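Local coordinates for acyl-CoA thioesterase YbgC (Helicobacter pylori, PDB 2PZH) that hydrolyses the thioester bond of acyl-CoAs, favouring long-chain fatty acyl-CoAs and benzoyl-CoA over butyryl- and octanoyl-CoA, at the interface of chains A and B. Coordinates in Å, arbitrary orientation; residue numbers count along the deposited sequence, not the author numbering. Chains: chain A/B, Hypothetical protein HP_0496.

The interface of chains A and B. Residues chain A 6, 8; chain B 3, 29, 32-33, 36.
With CG anti to the backbone N in both residues (chi1 176° in A:Arg6, -155° in B:Glu33) and each chain then bent at chi2, the guanidinium and the carboxylate meet across the subunit boundary. A:Arg6 NH2 donates to the syn lone pair of B:Glu33 OE2 at 2.9 Å, a hydrogen bond within a salt bridge; the oxygen lies tilted from the guanidinium plane. B:Glu33 OE1 accepts a hydrogen bond from the phenol OH of A:Tyr8 at 2.9 Å, met on the anti side and somewhat out of the carboxylate plane. With a donor at each oxygen, and a weak further bond from A:Arg6 NE to B:Glu33 OE1, the carboxylate is probably held against rotation, and the nearby guanidinium would favour its negative charge. The A:Tyr8 ring lies between two aliphatic stretches: A:Arg6 CG covers one face near the rim, while B:Arg29 CG sits over the centre of the opposite face, 3.7 Å from the centroid, a CH-pi contact from an extended chain. B:Phe36, one helical turn after B:Glu33 on helix 22-37, brings CE2 to 3.7 Å from A:Tyr8 CD1. This patch belongs to a two-fold interface within the tetramer of this hot-dog-fold thioesterase; its centre is about 22 Å from B:Asp13, the predicted active-site residue of chain B, and it probably serves mainly to join the subunits. Beside the salt bridge, B:Phe36 CB packs over the centre of the A:Arg6 guanidinium, with CB 3.7 Å from CZ.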
ATOM      1  N   ARG A   6      -9.036  -4.526  11.472  1.00 13.26           N
ATOM      2  CA  ARG A   6      -8.522  -3.492  12.357  1.00 11.71           C
ATOM      3  C   ARG A   6      -7.872  -2.386  11.509  1.00 11.10           C
ATOM      4  O   ARG A   6      -7.257  -2.690  10.486  1.00 11.28           O
ATOM      5  CB  ARG A   6      -7.478  -4.092  13.302  1.00 12.05           C
ATOM      6  CG  ARG A   6      -6.815  -3.076  14.202  1.00 12.99           C
ATOM      7  CD  ARG A   6      -7.702  -2.730  15.378  1.00 12.29           C
ATOM      8  NE  ARG A   6      -7.722  -3.828  16.348  1.00 13.64           N
ATOM      9  CZ  ARG A   6      -8.264  -3.757  17.559  1.00 14.03           C
ATOM     10  NH1 ARG A   6      -8.828  -2.636  17.982  1.00 14.10           N
ATOM     11  NH2 ARG A   6      -8.214  -4.813  18.372  1.00 14.17           N
ATOM     12  N   TYR A   8      -4.928  -0.058  11.078  1.00  8.67           N
ATOM     13  CA  TYR A   8      -3.540   0.045  11.552  1.00  9.06           C
ATOM     14  C   TYR A   8      -2.868   1.298  11.000  1.00  9.02           C
ATOM     15  O   TYR A   8      -3.423   1.957  10.113  1.00  9.11           O
ATOM     16  CB  TYR A   8      -2.754  -1.158  11.067  1.00  9.92           C
ATOM     17  CG  TYR A   8      -3.197  -2.447  11.695  1.00 10.23           C
ATOM     18  CD1 TYR A   8      -2.921  -2.721  13.021  1.00 10.25           C
ATOM     19  CD2 TYR A   8      -3.912  -3.386  10.949  1.00 10.18           C
ATOM     20  CE1 TYR A   8      -3.336  -3.934  13.610  1.00 11.37           C
ATOM     21  CE2 TYR A   8      -4.337  -4.583  11.525  1.00 11.38           C
ATOM     22  CZ  TYR A   8      -4.049  -4.839  12.855  1.00 10.80           C
ATOM     23  OH  TYR A   8      -4.464  -6.032  13.403  1.00 13.32           O
TER
ATOM     24  N   MET B   3       0.223 -13.376  16.464  1.00 23.38           N
ATOM     25  CA  MET B   3      -0.873 -12.868  15.655  1.00 22.48           C
ATOM     26  C   MET B   3      -0.868 -13.572  14.303  1.00 19.61           C
ATOM     27  O   MET B   3       0.199 -13.903  13.801  1.00 18.19           O
ATOM     28  CB  MET B   3      -0.685 -11.372  15.443  1.00 23.12           C
ATOM     29  CG  MET B   3      -1.928 -10.656  14.981  1.00 25.52           C
ATOM     30  SD  MET B   3      -1.392  -9.195  14.103  1.00 26.35           S
ATOM     31  CE  MET B   3      -0.874  -9.947  12.582  1.00 27.20           C
ATOM     32  N   ARG B  29       1.593  -4.704  12.475  1.00 10.63           N
ATOM     33  CA  ARG B  29       0.275  -5.064  12.964  1.00  9.62           C
ATOM     34  C   ARG B  29       0.432  -5.815  14.273  1.00 10.65           C
ATOM     35  O   ARG B  29      -0.300  -5.566  15.226  1.00 11.71           O
ATOM     36  CB  ARG B  29      -0.456  -5.944  11.959  1.00  9.84           C
ATOM     37  CG  ARG B  29      -0.690  -5.231  10.647  1.00  9.26           C
ATOM     38  CD  ARG B  29      -1.513  -6.082   9.719  1.00  9.92           C
ATOM     39  NE  ARG B  29      -1.396  -5.580   8.356  1.00  9.80           N
ATOM     40  CZ  ARG B  29      -1.765  -6.261   7.280  1.00 11.18           C
ATOM     41  NH1 ARG B  29      -2.312  -7.470   7.407  1.00 11.44           N
ATOM     42  NH2 ARG B  29      -1.592  -5.733   6.074  1.00  9.52           N
ATOM     43  N   SER B  32       1.269  -3.380  17.122  1.00 13.85           N
ATOM     44  CA  SER B  32       0.119  -2.562  17.500  1.00 13.91           C
ATOM     45  C   SER B  32      -0.982  -3.356  18.228  1.00 14.75           C
ATOM     46  O   SER B  32      -1.586  -2.874  19.185  1.00 14.37           O
ATOM     47  CB  SER B  32      -0.405  -1.788  16.292  1.00 13.27           C
ATOM     48  OG  SER B  32       0.406  -0.633  16.079  1.00 15.47           O
ATOM     49  N   GLU B  33      -1.197  -4.597  17.810  1.00 15.92           N
ATOM     50  CA  GLU B  33      -2.254  -5.435  18.376  1.00 17.65           C
ATOM     51  C   GLU B  33      -1.954  -5.690  19.859  1.00 17.55           C
ATOM     52  O   GLU B  33      -2.863  -5.776  20.678  1.00 17.87           O
ATOM     53  CB  GLU B  33      -2.396  -6.732  17.549  1.00 19.41           C
ATOM     54  CG  GLU B  33      -3.794  -7.411  17.613  1.00 21.61           C
ATOM     55  CD  GLU B  33      -4.959  -6.504  17.299  1.00 22.14           C
ATOM     56  OE1 GLU B  33      -5.013  -5.856  16.212  1.00 22.47           O
ATOM     57  OE2 GLU B  33      -5.875  -6.462  18.145  1.00 23.44           O
ATOM     58  N   PHE B  36      -3.461  -2.691  21.244  1.00 17.02           N
ATOM     59  CA  PHE B  36      -4.898  -2.682  20.950  1.00 18.42           C
ATOM     60  C   PHE B  36      -5.626  -3.668  21.853  1.00 19.74           C
ATOM     61  O   PHE B  36      -6.682  -3.353  22.404  1.00 20.01           O
ATOM     62  CB  PHE B  36      -5.156  -3.057  19.487  1.00 18.04           C
ATOM     63  CG  PHE B  36      -4.728  -2.006  18.500  1.00 17.94           C
ATOM     64  CD1 PHE B  36      -4.576  -0.683  18.882  1.00 17.92           C
ATOM     65  CD2 PHE B  36      -4.509  -2.342  17.169  1.00 17.86           C
ATOM     66  CE1 PHE B  36      -4.189   0.290  17.948  1.00 18.30           C
ATOM     67  CE2 PHE B  36      -4.137  -1.381  16.246  1.00 16.84           C
ATOM     68  CZ  PHE B  36      -3.971  -0.074  16.630  1.00 17.17           C
TER